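Local coordinates for argonaute protein (Marinitoga piezophila, PDB 5I4A) that cleaves single-stranded DNA targets complementary to a short 5'-hydroxyl guide RNA, probably using two divalent metal ions, with manganese preferred over magnesium, at residues I516-F522 with T541-K547. Residues are numbered along the deposited sequence; the frame is centred on the assembly and turned at random.
With nucleotides of chain B.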
loop_
_atom_site.group_PDB
_atom_site.type_symbol
_atom_site.label_atom_id
_atom_site.label_comp_id
_atom_site.label_asym_id
_atom_site.label_seq_id
_atom_site.Cartn_x
_atom_site.Cartn_y
_atom_site.Cartn_z
ATOM N N ILE A 516 4.333 13.605 12.090
ATOM C CA ILE A 516 3.287 12.596 12.216
ATOM C C ILE A 516 2.788 12.302 10.809
ATOM O O ILE A 516 2.060 13.103 10.210
ATOM C CB ILE A 516 2.146 13.046 13.137
ATOM C CG1 ILE A 516 2.658 13.274 14.560
ATOM C CG2 ILE A 516 1.029 12.015 13.144
ATOM C CD1 ILE A 516 3.100 14.700 14.831
ATOM N N LEU A 517 3.187 11.152 10.275
ATOM C CA LEU A 517 2.788 10.724 8.944
ATOM C C LEU A 517 1.670 9.697 9.078
ATOM O O LEU A 517 1.820 8.696 9.787
ATOM C CB LEU A 517 3.976 10.136 8.185
ATOM C CG LEU A 517 5.342 10.768 8.476
ATOM C CD1 LEU A 517 6.437 10.044 7.711
ATOM C CD2 LEU A 517 5.358 12.257 8.155
ATOM N N ARG A 518 0.552 9.953 8.408
ATOM C CA ARG A 518 -0.651 9.147 8.538
ATOM C C ARG A 518 -0.915 8.388 7.245
ATOM O O ARG A 518 -0.858 8.966 6.154
ATOM C CB ARG A 518 -1.850 10.032 8.889
ATOM C CG ARG A 518 -3.196 9.329 8.884
ATOM C CD ARG A 518 -3.302 8.282 9.980
ATOM N NE ARG A 518 -4.661 7.757 10.076
ATOM C CZ ARG A 518 -5.563 8.173 10.959
ATOM N NH1 ARG A 518 -5.249 9.116 11.837
ATOM N NH2 ARG A 518 -6.777 7.643 10.964
ATOM N N ASP A 519 -1.200 7.093 7.371
ATOM C CA ASP A 519 -1.620 6.273 6.238
ATOM C C ASP A 519 -3.052 6.652 5.887
ATOM O O ASP A 519 -4.007 6.187 6.512
ATOM C CB ASP A 519 -1.499 4.792 6.580
ATOM C CG ASP A 519 -1.965 3.885 5.452
ATOM O OD1 ASP A 519 -2.105 4.366 4.306
ATOM O OD2 ASP A 519 -2.183 2.684 5.711
ATOM N N GLY A 520 -3.201 7.504 4.884
ATOM C CA GLY A 520 -4.492 8.053 4.539
ATOM C C GLY A 520 -4.719 9.405 5.183
ATOM O O GLY A 520 -3.786 10.128 5.540
ATOM N N ARG A 521 -5.995 9.739 5.342
ATOM C CA ARG A 521 -6.394 11.036 5.863
ATOM C C ARG A 521 -6.827 10.921 7.321
ATOM O O ARG A 521 -7.394 9.904 7.738
ATOM C CB ARG A 521 -7.521 11.635 5.022
ATOM C CG ARG A 521 -8.703 10.711 4.774
ATOM C CD ARG A 521 -9.579 11.255 3.651
ATOM N NE ARG A 521 -10.920 10.674 3.647
ATOM C CZ ARG A 521 -11.293 9.643 2.893
ATOM N NH1 ARG A 521 -10.425 9.067 2.072
ATOM N NH2 ARG A 521 -12.537 9.188 2.961
ATOM N N PHE A 522 -6.536 11.968 8.095
ATOM C CA PHE A 522 -6.993 12.058 9.476
ATOM C C PHE A 522 -8.512 12.184 9.487
ATOM O O PHE A 522 -9.060 13.210 9.070
ATOM C CB PHE A 522 -6.361 13.257 10.177
ATOM C CG PHE A 522 -4.887 13.107 10.457
ATOM C CD1 PHE A 522 -3.945 13.443 9.498
ATOM C CD2 PHE A 522 -4.442 12.668 11.694
ATOM C CE1 PHE A 522 -2.591 13.328 9.758
ATOM C CE2 PHE A 522 -3.086 12.546 11.962
ATOM C CZ PHE A 522 -2.160 12.877 10.991
ATOM N N THR A 541 4.208 18.602 12.741
ATOM C CA THR A 541 3.524 18.722 11.463
ATOM C C THR A 541 2.655 17.487 11.270
ATOM O O THR A 541 3.055 16.376 11.632
ATOM C CB THR A 541 4.510 18.872 10.297
ATOM O OG1 THR A 541 3.792 18.840 9.056
ATOM C CG2 THR A 541 5.548 17.752 10.313
ATOM N N LEU A 542 1.465 17.689 10.716
ATOM C CA LEU A 542 0.518 16.612 10.458
ATOM C C LEU A 542 0.469 16.359 8.960
ATOM O O LEU A 542 0.170 17.272 8.182
ATOM C CB LEU A 542 -0.868 16.955 11.000
ATOM C CG LEU A 542 -0.879 17.135 12.517
ATOM C CD1 LEU A 542 -2.302 17.217 13.052
ATOM C CD2 LEU A 542 -0.109 15.996 13.160
ATOM N N VAL A 543 0.763 15.124 8.560
ATOM C CA VAL A 543 0.967 14.773 7.162
ATOM C C VAL A 543 0.052 13.613 6.804
ATOM O O VAL A 543 0.022 12.597 7.508
ATOM C CB VAL A 543 2.435 14.408 6.881
ATOM C CG1 VAL A 543 2.616 14.068 5.419
ATOM C CG2 VAL A 543 3.361 15.544 7.294
ATOM N N GLU A 544 -0.690 13.762 5.709
ATOM C CA GLU A 544 -1.516 12.693 5.166
ATOM C C GLU A 544 -0.814 12.113 3.946
ATOM O O GLU A 544 -0.469 12.848 3.014
ATOM C CB GLU A 544 -2.907 13.203 4.792
ATOM C CG GLU A 544 -3.735 13.656 5.977
ATOM C CD GLU A 544 -5.106 14.155 5.567
ATOM O OE1 GLU A 544 -5.293 14.470 4.372
ATOM O OE2 GLU A 544 -5.999 14.222 6.439
ATOM N N VAL A 545 -0.601 10.800 3.960
ATOM C CA VAL A 545 0.093 10.092 2.893
ATOM C C VAL A 545 -0.891 9.142 2.226
ATOM O O VAL A 545 -1.534 8.328 2.900
ATOM C CB VAL A 545 1.318 9.331 3.427
ATOM C CG1 VAL A 545 2.024 8.603 2.302
ATOM C CG2 VAL A 545 2.273 10.285 4.130
ATOM N N ASN A 546 -1.007 9.243 0.906
ATOM C CA ASN A 546 -1.897 8.391 0.120
ATOM C C ASN A 546 -1.038 7.595 -0.856
ATOM O O ASN A 546 -0.639 8.106 -1.907
ATOM C CB ASN A 546 -2.954 9.221 -0.607
ATOM C CG ASN A 546 -3.951 8.362 -1.373
ATOM O OD1 ASN A 546 -3.930 7.134 -1.286
ATOM N ND2 ASN A 546 -4.835 9.009 -2.124
ATOM N N LYS A 547 -0.761 6.337 -0.510
ATOM C CA LYS A 547 -0.000 5.463 -1.392
ATOM C C LYS A 547 -0.788 5.054 -2.628
ATOM O O LYS A 547 -0.210 4.458 -3.543
ATOM C CB LYS A 547 0.441 4.213 -0.632
ATOM C CG LYS A 547 -0.683 3.227 -0.369
ATOM C CD LYS A 547 -0.722 2.814 1.091
ATOM C CE LYS A 547 -1.632 1.616 1.303
ATOM N NZ LYS A 547 -1.578 1.147 2.713
ATOM P P C B 12 -15.670 9.891 3.271
ATOM O OP1 C B 12 -14.459 10.740 3.173
ATOM O OP2 C B 12 -15.931 9.173 4.536
ATOM O "O5'" C B 12 -16.975 10.765 2.963
#
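Glu544 reaches across to the loop Gly520-Phe522. Glu544 CB lies 3.3 Å from Gly520 O. Glu544 CG sits beside its own backbone N (chi1 -66°), at the edge of the Phe522 ring, 3.5 Å from Phe522 CD1. The chain is extended beyond CG, which carries CD to Arg521 CA and CB. At the tip, Glu544 OE2 accepts a hydrogen bond from Phe522 N at 2.8 Å. This N-H comes from above the carboxylate plane, 43° out of it. The ring and carboxylate planes are 17° apart. OE1 rests against Arg521 CB. Strands 513-519 and 539-546 run parallel as neighbours in the central sheet of the PIWI domain, which has an RNase H fold. Four backbone hydrogen bonds join the strands here, from Ile516 N with Thr541 O to Val545 N with Arg518 O. A fifth, Gly520 N to Val545 O at 2.7 Å, follows where the first strand ends. Leu517 CD2 lies beside Val543 CB; Leu517 and Val545 touch Leu623 of helix 621-631. Asp519, an inferred active-site residue and by similarity a manganese ligand, closes strand 513-519 near Asp449 and Asn627. Lys547 NZ makes a weak salt bridge to Asp519 OD2 at 3.4 Å. The end of Arg521 leads away from strand 539-546 to the bound RNA, where NH1 pairs with a phosphate.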